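OxyA protein (Actinoplanes teichomyceticus, PDB 5HH3) is a haem-dependent cytochrome P450 that probably catalyses a phenolic coupling step, cyclising the peptide during glycopeptide antibiotic biosynthesis. Local coordinates at residues P97-L102 / G344-L349; A107-V112 / C156-I161; A240-R245 / T283-T288. All coordinates share one frame; numbering follows the deposited sequence.

Contact 1 of 3, residues P97-L102 / G344-L349. With HEM (protoporphyrin IX containing Fe), chain G.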
loop_
_atom_site.group_PDB
_atom_site.type_symbol
_atom_site.label_atom_id
_atom_site.label_comp_id
_atom_site.label_asym_id
_atom_site.label_seq_id
_atom_site.Cartn_x
_atom_site.Cartn_y
_atom_site.Cartn_z
ATOM N N PRO B 97 1.758 -26.542 4.197
ATOM C CA PRO B 97 0.677 -27.464 3.965
ATOM C C PRO B 97 -0.727 -26.874 4.146
ATOM O O PRO B 97 -1.674 -27.534 3.738
ATOM C CB PRO B 97 0.914 -28.517 5.035
ATOM C CG PRO B 97 1.422 -27.722 6.193
ATOM C CD PRO B 97 2.227 -26.602 5.593
ATOM N N GLU B 98 -0.871 -25.669 4.715
ATOM C CA GLU B 98 -2.221 -25.103 4.974
ATOM C C GLU B 98 -2.987 -24.886 3.673
ATOM O O GLU B 98 -4.170 -25.192 3.574
ATOM C CB GLU B 98 -2.177 -23.788 5.776
ATOM C CG GLU B 98 -1.660 -23.928 7.208
ATOM C CD GLU B 98 -0.151 -23.713 7.356
ATOM O OE1 GLU B 98 0.620 -23.693 6.370
ATOM O OE2 GLU B 98 0.290 -23.598 8.499
ATOM N N HIS B 99 -2.296 -24.343 2.681
ATOM C CA HIS B 99 -2.849 -24.175 1.354
ATOM C C HIS B 99 -3.399 -25.489 0.752
ATOM O O HIS B 99 -4.569 -25.560 0.361
ATOM C CB HIS B 99 -1.809 -23.549 0.415
ATOM C CG HIS B 99 -2.310 -23.419 -0.969
ATOM N ND1 HIS B 99 -2.090 -24.388 -1.924
ATOM C CD2 HIS B 99 -3.130 -22.507 -1.533
ATOM C CE1 HIS B 99 -2.725 -24.053 -3.031
ATOM N NE2 HIS B 99 -3.348 -22.907 -2.826
ATOM N N THR B 100 -2.568 -26.525 0.734
ATOM C CA THR B 100 -2.958 -27.875 0.280
ATOM C C THR B 100 -4.152 -28.452 1.010
ATOM O O THR B 100 -5.071 -29.003 0.401
ATOM C CB THR B 100 -1.795 -28.887 0.494
ATOM O OG1 THR B 100 -0.561 -28.257 0.164
ATOM C CG2 THR B 100 -1.981 -30.122 -0.377
ATOM N N ARG B 101 -4.094 -28.389 2.335
ATOM C CA ARG B 101 -5.132 -28.935 3.171
ATOM C C ARG B 101 -6.495 -28.281 2.910
ATOM O O ARG B 101 -7.494 -28.987 2.794
ATOM C CB ARG B 101 -4.722 -28.898 4.652
ATOM C CG ARG B 101 -3.578 -29.876 4.947
ATOM C CD ARG B 101 -2.799 -29.591 6.233
ATOM N NE ARG B 101 -1.982 -30.734 6.600
ATOM C CZ ARG B 101 -1.139 -30.806 7.635
ATOM N NH1 ARG B 101 -0.913 -29.753 8.434
ATOM N NH2 ARG B 101 -0.489 -31.943 7.850
ATOM N N LEU B 102 -6.539 -26.959 2.799
ATOM C CA LEU B 102 -7.818 -26.263 2.526
ATOM C C LEU B 102 -8.249 -26.437 1.067
ATOM O O LEU B 102 -9.405 -26.746 0.799
ATOM C CB LEU B 102 -7.765 -24.778 2.897
ATOM C CG LEU B 102 -9.025 -23.942 2.558
ATOM C CD1 LEU B 102 -10.293 -24.504 3.192
ATOM C CD2 LEU B 102 -8.808 -22.484 2.981
ATOM N N GLY B 344 0.809 -23.080 -11.454
ATOM C CA GLY B 344 1.287 -23.733 -10.228
ATOM C C GLY B 344 0.162 -23.966 -9.227
ATOM O O GLY B 344 -1.001 -23.964 -9.591
ATOM N N ILE B 345 0.514 -24.105 -7.955
ATOM C CA ILE B 345 -0.452 -24.530 -6.921
ATOM C C ILE B 345 -1.605 -23.495 -6.678
ATOM O O ILE B 345 -2.697 -23.863 -6.239
ATOM C CB ILE B 345 0.261 -24.915 -5.590
ATOM C CG1 ILE B 345 0.848 -23.686 -4.870
ATOM C CG2 ILE B 345 1.352 -25.981 -5.813
ATOM C CD1 ILE B 345 1.565 -23.999 -3.571
ATOM N N HIS B 346 -1.364 -22.220 -6.980
ATOM C CA HIS B 346 -2.361 -21.180 -6.807
ATOM C C HIS B 346 -3.219 -20.880 -8.060
ATOM O O HIS B 346 -4.013 -19.924 -8.032
ATOM C CB HIS B 346 -1.724 -19.895 -6.281
ATOM C CG HIS B 346 -1.158 -20.019 -4.901
ATOM N ND1 HIS B 346 -1.929 -19.881 -3.767
ATOM C CD2 HIS B 346 0.112 -20.238 -4.469
ATOM C CE1 HIS B 346 -1.165 -20.019 -2.699
ATOM N NE2 HIS B 346 0.076 -20.238 -3.095
ATOM N N HIS B 347 -3.137 -21.718 -9.097
ATOM C CA HIS B 347 -3.891 -21.518 -10.312
ATOM C C HIS B 347 -5.380 -21.449 -9.991
ATOM O O HIS B 347 -5.864 -22.141 -9.086
ATOM C CB HIS B 347 -3.564 -22.599 -11.355
ATOM C CG HIS B 347 -4.195 -23.937 -11.105
ATOM N ND1 HIS B 347 -5.433 -24.275 -11.610
ATOM C CD2 HIS B 347 -3.762 -25.028 -10.420
ATOM C CE1 HIS B 347 -5.740 -25.509 -11.245
ATOM N NE2 HIS B 347 -4.743 -25.988 -10.522
ATOM N N CYS B 348 -6.097 -20.596 -10.725
ATOM C CA CYS B 348 -7.477 -20.274 -10.398
ATOM C C CYS B 348 -8.311 -21.496 -9.989
ATOM O O CYS B 348 -8.519 -22.390 -10.788
ATOM C CB CYS B 348 -8.177 -19.569 -11.562
ATOM S SG CYS B 348 -9.761 -18.863 -11.044
ATOM N N LEU B 349 -8.802 -21.514 -8.757
ATOM C CA LEU B 349 -9.761 -22.546 -8.332
ATOM C C LEU B 349 -11.088 -22.477 -9.111
ATOM O O LEU B 349 -11.712 -23.502 -9.375
ATOM C CB LEU B 349 -10.043 -22.420 -6.832
ATOM C CG LEU B 349 -10.977 -23.461 -6.188
ATOM C CD1 LEU B 349 -10.423 -24.865 -6.358
ATOM C CD2 LEU B 349 -11.200 -23.134 -4.730
HETATM C CHA HEM G . -6.808 -17.529 -8.166
HETATM C CHB HEM G . -11.540 -18.332 -7.458
HETATM C CHC HEM G . -12.510 -16.212 -11.729
HETATM C CHD HEM G . -7.795 -15.500 -12.435
HETATM C C1A HEM G . -8.009 -17.895 -7.606
HETATM C C2A HEM G . -8.148 -18.432 -6.296
HETATM C C3A HEM G . -9.474 -18.670 -6.101
HETATM C C4A HEM G . -10.165 -18.275 -7.281
HETATM C CMA HEM G . -10.112 -19.225 -4.852
HETATM C CAA HEM G . -7.020 -18.703 -5.320
HETATM C CBA HEM G . -6.479 -20.110 -5.573
HETATM C CGA HEM G . -5.314 -20.505 -4.679
HETATM O O1A HEM G . -4.575 -19.655 -4.125
HETATM O O2A HEM G . -5.065 -21.726 -4.498
HETATM C C1B HEM G . -12.239 -17.810 -8.564
HETATM C C2B HEM G . -13.669 -17.831 -8.704
HETATM C C3B HEM G . -13.962 -17.232 -9.910
HETATM C C4B HEM G . -12.646 -16.851 -10.493
HETATM C CMB HEM G . -14.667 -18.406 -7.721
HETATM C CAB HEM G . -15.255 -17.006 -10.605
HETATM C CBB HEM G . -16.456 -17.472 -10.250
HETATM C C1C HEM G . -11.320 -15.804 -12.317
HETATM C C2C HEM G . -11.202 -15.147 -13.561
HETATM C C3C HEM G . -9.833 -14.932 -13.767
HETATM C C4C HEM G . -9.150 -15.484 -12.628
HETATM C CMC HEM G . -12.347 -14.743 -14.473
HETATM C CAC HEM G . -9.126 -14.297 -14.909
HETATM C CBC HEM G . -9.676 -13.846 -16.034
HETATM C C1D HEM G . -7.183 -16.009 -11.291
HETATM C C2D HEM G . -5.715 -15.936 -11.133
HETATM C C3D HEM G . -5.432 -16.497 -9.948
HETATM C C4D HEM G . -6.742 -16.905 -9.396
HETATM C CMD HEM G . -4.673 -15.352 -12.061
HETATM C CAD HEM G . -4.038 -16.649 -9.354
HETATM C CBD HEM G . -3.529 -15.416 -8.593
HETATM C CGD HEM G . -2.117 -15.659 -8.036
HETATM O O1D HEM G . -1.519 -14.813 -7.348
HETATM O O2D HEM G . -1.477 -16.700 -8.241
HETATM N NA HEM G . -9.251 -17.818 -8.206
HETATM N NB HEM G . -11.697 -17.252 -9.651
HETATM N NC HEM G . -10.079 -16.034 -11.795
HETATM N ND HEM G . -7.757 -16.630 -10.240
HETATM FE FE HEM G . -9.639 -16.939 -9.960
HETATM O O HOH W 1 -9.742 -15.169 -8.829
#

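Contact 2 of 3, residues A107-V112 / C156-I161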
loop_
_atom_site.group_PDB
_atom_site.type_symbol
_atom_site.label_atom_id
_atom_site.label_comp_id
_atom_site.label_asym_id
_atom_site.label_seq_id
_atom_site.Cartn_x
_atom_site.Cartn_y
_atom_site.Cartn_z
ATOM N N ALA B 107 -11.901 -28.160 -3.604
ATOM C CA ALA B 107 -11.761 -28.499 -5.033
ATOM C C ALA B 107 -12.913 -29.345 -5.641
ATOM O O ALA B 107 -13.281 -29.108 -6.768
ATOM C CB ALA B 107 -10.393 -29.136 -5.328
ATOM N N PRO B 108 -13.484 -30.307 -4.894
ATOM C CA PRO B 108 -14.614 -31.088 -5.414
ATOM C C PRO B 108 -15.821 -30.273 -5.921
ATOM O O PRO B 108 -16.495 -30.702 -6.865
ATOM C CB PRO B 108 -15.013 -31.931 -4.214
ATOM C CG PRO B 108 -13.709 -32.161 -3.511
ATOM C CD PRO B 108 -13.033 -30.839 -3.595
ATOM N N ALA B 109 -16.087 -29.121 -5.302
ATOM C CA ALA B 109 -17.184 -28.255 -5.738
ATOM C C ALA B 109 -16.952 -27.652 -7.130
ATOM O O ALA B 109 -17.907 -27.231 -7.781
ATOM C CB ALA B 109 -17.412 -27.145 -4.725
ATOM N N PHE B 110 -15.695 -27.580 -7.572
ATOM C CA PHE B 110 -15.357 -26.961 -8.867
ATOM C C PHE B 110 -14.954 -27.991 -9.928
ATOM O O PHE B 110 -14.417 -27.629 -10.975
ATOM C CB PHE B 110 -14.255 -25.912 -8.663
ATOM C CG PHE B 110 -14.636 -24.808 -7.700
ATOM C CD1 PHE B 110 -14.470 -24.973 -6.328
ATOM C CD2 PHE B 110 -15.189 -23.616 -8.164
ATOM C CE1 PHE B 110 -14.823 -23.961 -5.435
ATOM C CE2 PHE B 110 -15.535 -22.597 -7.282
ATOM C CZ PHE B 110 -15.351 -22.769 -5.913
ATOM N N ALA B 111 -15.251 -29.260 -9.666
ATOM C CA ALA B 111 -14.969 -30.361 -10.605
ATOM C C ALA B 111 -15.790 -30.280 -11.913
ATOM O O ALA B 111 -16.802 -29.583 -11.977
ATOM C CB ALA B 111 -15.224 -31.698 -9.927
ATOM N N VAL B 112 -15.341 -31.039 -12.916
ATOM C CA VAL B 112 -15.871 -31.005 -14.281
ATOM C C VAL B 112 -17.315 -31.456 -14.301
ATOM O O VAL B 112 -18.175 -30.742 -14.816
ATOM C CB VAL B 112 -15.016 -31.875 -15.243
ATOM C CG1 VAL B 112 -15.748 -32.187 -16.541
ATOM C CG2 VAL B 112 -13.695 -31.169 -15.552
ATOM N N CYS B 156 -24.260 -16.811 -7.020
ATOM C CA CYS B 156 -25.205 -17.151 -5.949
ATOM C C CYS B 156 -25.934 -18.478 -6.192
ATOM O O CYS B 156 -26.095 -19.253 -5.256
ATOM C CB CYS B 156 -26.220 -16.029 -5.686
ATOM S SG CYS B 156 -25.475 -14.568 -4.925
ATOM N N ASP B 157 -26.358 -18.743 -7.435
ATOM C CA ASP B 157 -26.946 -20.060 -7.802
ATOM C C ASP B 157 -25.950 -21.200 -7.549
ATOM O O ASP B 157 -26.329 -22.223 -6.991
ATOM C CB ASP B 157 -27.419 -20.116 -9.266
ATOM C CG ASP B 157 -28.676 -19.291 -9.526
ATOM O OD1 ASP B 157 -29.321 -18.789 -8.574
ATOM O OD2 ASP B 157 -29.034 -19.140 -10.715
ATOM N N PHE B 158 -24.682 -20.996 -7.906
ATOM C CA PHE B 158 -23.649 -21.997 -7.675
ATOM C C PHE B 158 -23.517 -22.312 -6.178
ATOM O O PHE B 158 -23.393 -23.473 -5.797
ATOM C CB PHE B 158 -22.329 -21.542 -8.298
ATOM C CG PHE B 158 -21.148 -22.406 -7.955
ATOM C CD1 PHE B 158 -20.948 -23.624 -8.596
ATOM C CD2 PHE B 158 -20.218 -21.989 -7.010
ATOM C CE1 PHE B 158 -19.853 -24.417 -8.280
ATOM C CE2 PHE B 158 -19.116 -22.778 -6.696
ATOM C CZ PHE B 158 -18.932 -23.993 -7.340
ATOM N N LEU B 159 -23.585 -21.276 -5.344
ATOM C CA LEU B 159 -23.617 -21.447 -3.895
ATOM C C LEU B 159 -24.921 -22.009 -3.328
ATOM O O LEU B 159 -24.939 -22.423 -2.174
ATOM C CB LEU B 159 -23.343 -20.131 -3.183
ATOM C CG LEU B 159 -21.970 -19.522 -3.375
ATOM C CD1 LEU B 159 -21.935 -18.268 -2.523
ATOM C CD2 LEU B 159 -20.854 -20.491 -2.965
ATOM N N GLY B 160 -26.002 -22.006 -4.100
ATOM C CA GLY B 160 -27.285 -22.471 -3.627
ATOM C C GLY B 160 -28.043 -21.436 -2.806
ATOM O O GLY B 160 -28.908 -21.810 -2.015
ATOM N N ILE B 161 -27.743 -20.145 -2.973
ATOM C CA ILE B 161 -28.529 -19.112 -2.286
ATOM C C ILE B 161 -29.898 -19.062 -3.002
ATOM O O ILE B 161 -29.922 -18.938 -4.219
ATOM C CB ILE B 161 -27.860 -17.709 -2.332
ATOM C CG1 ILE B 161 -26.376 -17.730 -1.907
ATOM C CG2 ILE B 161 -28.633 -16.720 -1.468
ATOM C CD1 ILE B 161 -26.113 -18.376 -0.569
#

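Contact 3 of 3, residues A240-R245 / T283-T288. With HEM (protoporphyrin IX containing Fe), chain G; ACT (acetate ion), chain O.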
loop_
_atom_site.group_PDB
_atom_site.type_symbol
_atom_site.label_atom_id
_atom_site.label_comp_id
_atom_site.label_asym_id
_atom_site.label_seq_id
_atom_site.Cartn_x
_atom_site.Cartn_y
_atom_site.Cartn_z
ATOM N N ALA B 240 -17.327 -13.203 -8.324
ATOM C CA ALA B 240 -18.365 -12.475 -9.059
ATOM C C ALA B 240 -17.812 -11.225 -9.758
ATOM O O ALA B 240 -18.181 -10.944 -10.895
ATOM C CB ALA B 240 -19.493 -12.088 -8.129
ATOM N N ASP B 241 -16.932 -10.500 -9.062
ATOM C CA ASP B 241 -16.227 -9.332 -9.615
ATOM C C ASP B 241 -15.426 -9.662 -10.865
ATOM O O ASP B 241 -15.558 -8.962 -11.887
ATOM C CB ASP B 241 -15.301 -8.677 -8.574
ATOM C CG ASP B 241 -14.698 -7.380 -9.079
ATOM O OD1 ASP B 241 -15.380 -6.353 -8.999
ATOM O OD2 ASP B 241 -13.558 -7.390 -9.588
ATOM N N GLN B 242 -14.637 -10.732 -10.781
ATOM C CA GLN B 242 -13.850 -11.239 -11.909
ATOM C C GLN B 242 -14.745 -11.552 -13.113
ATOM O O GLN B 242 -14.442 -11.158 -14.240
ATOM C CB GLN B 242 -13.074 -12.505 -11.529
ATOM C CG GLN B 242 -11.909 -12.316 -10.567
ATOM C CD GLN B 242 -10.552 -12.216 -11.263
ATOM O OE1 GLN B 242 -10.404 -11.674 -12.392
ATOM N NE2 GLN B 242 -9.539 -12.725 -10.590
ATOM N N VAL B 243 -15.860 -12.234 -12.851
ATOM C CA VAL B 243 -16.764 -12.646 -13.907
ATOM C C VAL B 243 -17.473 -11.433 -14.522
ATOM O O VAL B 243 -17.569 -11.343 -15.728
ATOM C CB VAL B 243 -17.786 -13.678 -13.408
ATOM C CG1 VAL B 243 -18.898 -13.918 -14.434
ATOM C CG2 VAL B 243 -17.070 -14.982 -13.051
ATOM N N ALA B 244 -17.988 -10.531 -13.688
ATOM C CA ALA B 244 -18.644 -9.322 -14.174
ATOM C C ALA B 244 -17.721 -8.455 -15.026
ATOM O O ALA B 244 -18.129 -7.987 -16.104
ATOM C CB ALA B 244 -19.199 -8.510 -13.019
ATOM N N ARG B 245 -16.479 -8.250 -14.570
ATOM C CA ARG B 245 -15.525 -7.419 -15.310
ATOM C C ARG B 245 -15.170 -8.016 -16.659
ATOM O O ARG B 245 -15.069 -7.289 -17.648
ATOM C CB ARG B 245 -14.257 -7.130 -14.488
ATOM C CG ARG B 245 -14.501 -6.102 -13.376
ATOM C CD ARG B 245 -13.231 -5.695 -12.627
ATOM N NE ARG B 245 -12.487 -6.828 -12.108
ATOM C CZ ARG B 245 -11.470 -7.454 -12.697
ATOM N NH1 ARG B 245 -10.988 -7.107 -13.908
ATOM N NH2 ARG B 245 -10.931 -8.483 -12.065
ATOM N N THR B 283 -7.364 -10.650 -21.066
ATOM C CA THR B 283 -6.570 -10.795 -19.819
ATOM C C THR B 283 -7.015 -9.818 -18.728
ATOM O O THR B 283 -6.290 -8.869 -18.396
ATOM C CB THR B 283 -5.040 -10.661 -20.101
ATOM O OG1 THR B 283 -4.668 -11.632 -21.090
ATOM C CG2 THR B 283 -4.221 -10.900 -18.827
ATOM N N THR B 284 -8.216 -10.048 -18.191
ATOM C CA THR B 284 -8.855 -9.089 -17.302
ATOM C C THR B 284 -8.322 -9.124 -15.852
ATOM O O THR B 284 -8.659 -8.245 -15.070
ATOM C CB THR B 284 -10.398 -9.248 -17.306
ATOM O OG1 THR B 284 -10.755 -10.609 -17.048
ATOM C CG2 THR B 284 -10.970 -8.820 -18.660
ATOM N N ASP B 285 -7.496 -10.113 -15.524
ATOM C CA ASP B 285 -6.677 -10.095 -14.296
ATOM C C ASP B 285 -5.211 -10.033 -14.747
ATOM O O ASP B 285 -4.611 -11.047 -15.090
ATOM C CB ASP B 285 -6.967 -11.343 -13.451
ATOM C CG ASP B 285 -6.575 -11.179 -11.961
ATOM O OD1 ASP B 285 -6.156 -10.071 -11.544
ATOM O OD2 ASP B 285 -6.720 -12.168 -11.202
ATOM N N GLU B 286 -4.656 -8.829 -14.775
ATOM C CA GLU B 286 -3.397 -8.579 -15.467
ATOM C C GLU B 286 -2.127 -9.084 -14.777
ATOM O O GLU B 286 -1.094 -9.254 -15.447
ATOM C CB GLU B 286 -3.233 -7.093 -15.765
ATOM C CG GLU B 286 -4.192 -6.529 -16.800
ATOM C CD GLU B 286 -5.429 -5.856 -16.200
ATOM O OE1 GLU B 286 -5.700 -6.049 -14.990
ATOM O OE2 GLU B 286 -6.146 -5.135 -16.949
ATOM N N LYS B 287 -2.172 -9.283 -13.459
ATOM C CA LYS B 287 -0.986 -9.749 -12.727
ATOM C C LYS B 287 -1.349 -10.618 -11.525
ATOM O O LYS B 287 -2.472 -10.576 -11.055
ATOM C CB LYS B 287 -0.137 -8.566 -12.277
ATOM C CG LYS B 287 -0.911 -7.529 -11.512
ATOM C CD LYS B 287 -0.026 -6.378 -11.121
ATOM C CE LYS B 287 -0.861 -5.265 -10.530
ATOM N NZ LYS B 287 -1.420 -5.679 -9.210
ATOM N N THR B 288 -0.387 -11.420 -11.074
ATOM C CA THR B 288 -0.563 -12.284 -9.912
ATOM C C THR B 288 -0.225 -11.478 -8.676
ATOM O O THR B 288 0.403 -10.416 -8.771
ATOM C CB THR B 288 0.409 -13.492 -9.956
ATOM O OG1 THR B 288 1.730 -13.024 -10.220
ATOM C CG2 THR B 288 0.018 -14.481 -11.017
HETATM C CHA HEM G . -6.808 -17.529 -8.166
HETATM C CHB HEM G . -11.540 -18.332 -7.458
HETATM C CHC HEM G . -12.510 -16.212 -11.729
HETATM C CHD HEM G . -7.795 -15.500 -12.435
HETATM C C1A HEM G . -8.009 -17.895 -7.606
HETATM C C2A HEM G . -8.148 -18.432 -6.296
HETATM C C3A HEM G . -9.474 -18.670 -6.101
HETATM C C4A HEM G . -10.165 -18.275 -7.281
HETATM C CMA HEM G . -10.112 -19.225 -4.852
HETATM C CAA HEM G . -7.020 -18.703 -5.320
HETATM C CBA HEM G . -6.479 -20.110 -5.573
HETATM C CGA HEM G . -5.314 -20.505 -4.679
HETATM O O1A HEM G . -4.575 -19.655 -4.125
HETATM O O2A HEM G . -5.065 -21.726 -4.498
HETATM C C1B HEM G . -12.239 -17.810 -8.564
HETATM C C2B HEM G . -13.669 -17.831 -8.704
HETATM C C3B HEM G . -13.962 -17.232 -9.910
HETATM C C4B HEM G . -12.646 -16.851 -10.493
HETATM C CMB HEM G . -14.667 -18.406 -7.721
HETATM C CAB HEM G . -15.255 -17.006 -10.605
HETATM C CBB HEM G . -16.456 -17.472 -10.250
HETATM C C1C HEM G . -11.320 -15.804 -12.317
HETATM C C2C HEM G . -11.202 -15.147 -13.561
HETATM C C3C HEM G . -9.833 -14.932 -13.767
HETATM C C4C HEM G . -9.150 -15.484 -12.628
HETATM C CMC HEM G . -12.347 -14.743 -14.473
HETATM C CAC HEM G . -9.126 -14.297 -14.909
HETATM C CBC HEM G . -9.676 -13.846 -16.034
HETATM C C1D HEM G . -7.183 -16.009 -11.291
HETATM C C2D HEM G . -5.715 -15.936 -11.133
HETATM C C3D HEM G . -5.432 -16.497 -9.948
HETATM C C4D HEM G . -6.742 -16.905 -9.396
HETATM C CMD HEM G . -4.673 -15.352 -12.061
HETATM C CAD HEM G . -4.038 -16.649 -9.354
HETATM C CBD HEM G . -3.529 -15.416 -8.593
HETATM C CGD HEM G . -2.117 -15.659 -8.036
HETATM O O1D HEM G . -1.519 -14.813 -7.348
HETATM O O2D HEM G . -1.477 -16.700 -8.241
HETATM N NA HEM G . -9.251 -17.818 -8.206
HETATM N NB HEM G . -11.697 -17.252 -9.651
HETATM N NC HEM G . -10.079 -16.034 -11.795
HETATM N ND HEM G . -7.757 -16.630 -10.240
HETATM FE FE HEM G . -9.639 -16.939 -9.960
HETATM C C ACT O . -10.821 -9.338 -8.007
HETATM O O ACT O . -11.460 -9.170 -6.944
HETATM O OXT ACT O . -11.366 -9.217 -9.127
HETATM C CH3 ACT O . -9.364 -9.693 -7.929
HETATM O O HOH W 2 -11.747 -10.635 -14.608
HETATM O O HOH W 1 -9.742 -15.169 -8.829
#

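Contact 1 of 3, residues P97-L102 / G344-L349
His99 and His346 lean on each other beside one haem propionate. Helix 98-106 is the C helix of the cytochrome P450 fold, and here it meets the loop of the haem-binding cysteine. Its His-x-x-x-Arg pair, His99 and Arg103, bonds the haem. The two imidazoles are neither stacked nor edge to face. Their planes are turned 50° apart, with centroids 4.2 Å from each other. His99 CD2 comes within 3.4 Å of His346 CE1. His346 NE2 lies over one face of His99, and His99 CE1 over one face of His346, both offset toward the rim.

With this tilt the two rings bond the two oxygens of one carboxylate. His99 NE2 donates to HEM O2A at 2.7 Å, and the bond is nearly straight (169°). His346 ND1 donates to HEM O1A, also at 2.7 Å, and O1A lies in the plane of the His346 ring. This probably helps fix the carboxylate's rotation; Arg291 also bonds the haem. CG of His99 stands anti to the backbone N (chi1 177°), which carries the ring out from the helix to the propionate.

Ile345 lies at the edge of the His99 ring, next to the bonded NE2. Its carbonyl O is 3.2 Å from His99 CE1, and the two side chains cross at a slant. Further along the same loop, Cys348 SG is the axial ligand of the iron, at 2.2 Å from HEM FE.

Contact 2 of 3, residues A107-V112 / C156-I161
Phe158 reaches out from the last turn of helix 142-159 and lays the far end of its ring over one face of Phe110. Its CZ stands 3.7 Å above the Phe110 plane, displaced toward the rim. The closest atoms are CE2 of Phe110 and CE2 of Phe158, 3.6 Å apart. The side chains cross at about a right angle, and the ring planes make 44°. The centroids are 5.1 Å apart. The pair is therefore an oblique aromatic contact, in which the CE2-CZ end of Phe158 lies over the CD2-CE2-CZ flank of Phe110.

Phe158 holds its ring with CG anti to the backbone N (chi1 172°). This carries the ring across to the turn of 107-110. There the Ala109 carbonyl O meets the edge of the Phe158 ring, near its plane, 3.4 Å from CZ. The electron-poor C-H rim is a suitable neighbour for that oxygen. Ala109 CB adds a looser apolar contact with CZ.

The backbone turns set up both partners. The short 3-10 segment 107-109, with Phe110 N bonded back to Ala107 O, presents Ala109 O and the Phe110 ring together. Ala111 then takes the N-cap position of helix 112-136. The helix end that carries Phe158 is closed by a Schellman motif, with positive phi at Gly160.

Helices 112-136 and 211-219 add Met115 and Met211 against Phe158, while Val235 of helix 225-256 touches Phe110. The Phe110 side chain is about 4 Å from the haem. In cytochrome P450 terms, the connection between helices 98-106 and 112-136 (C to D) packs on the end of helix 142-159 (E), beside the haem pocket.

Contact 3 of 3, residues A240-R245 / T283-T288
Gln242 sets its amide across from the Asp285 carboxylate above the haem. NE2 donates to Asp285 OD2 at 2.9 Å with an angle of 160°. The oxygen lies near the amide plane, but the N-H reaches it from above the carboxylate plane, as the two planes are 79° apart. The same NE2 donates to water 1 at 3.0 Å, and that water is bound to the haem iron. A bend at chi2 (-97°) folds the amide over the porphyrin, with NE2 3.5 Å from HEM C4C.

Water 2 steadies the other end of the amide. It donates to Gln242 OE1 and to Gln242 O, and accepts from Thr284 OG1.

Farther out, Arg245 NH1 donates to Thr284 O at 2.8 Å. Thr284 O lies near the guanidinium plane, while NH1 is tilted from the carbonyl plane. Arg245 NE forms a salt bridge with Asp241 OD2, one helical turn back. NH2 bonds an acetate ion, probably from the crystallisation liquor. Phe388 O is a second acceptor for NH1. This is the distal side of a cytochrome P450 haem: long helix 225-256 crosses the porphyrin, Gln242 here reaches the water on iron, and the facing loop follows helix 274-282, which carries the ExxR sequence.

In the fold
All three contacts lie within or beside the haem environment, but their chemistry differs. Contact 3 is nearest the middle of the chain, yet only partly buried. Contact 1 is buried apart from exposed Ile345. Both touch the haem, contact 1 from the thiolate side and through a propionate, contact 3 from the water side. In contact 1 the polar bonds go to the propionate; in contact 3 they join the two segments directly. Contact 2 is mainly apolar, with all its touching residues buried, and its Phe110 ring comes near the haem. Contacts 1 and 2 meet where Leu349 packs on Phe110 and Ala107. Helix 225-256 carries one segment of contact 3 and also touches Phe110. Contact 1 closes a long loop that encloses the other two.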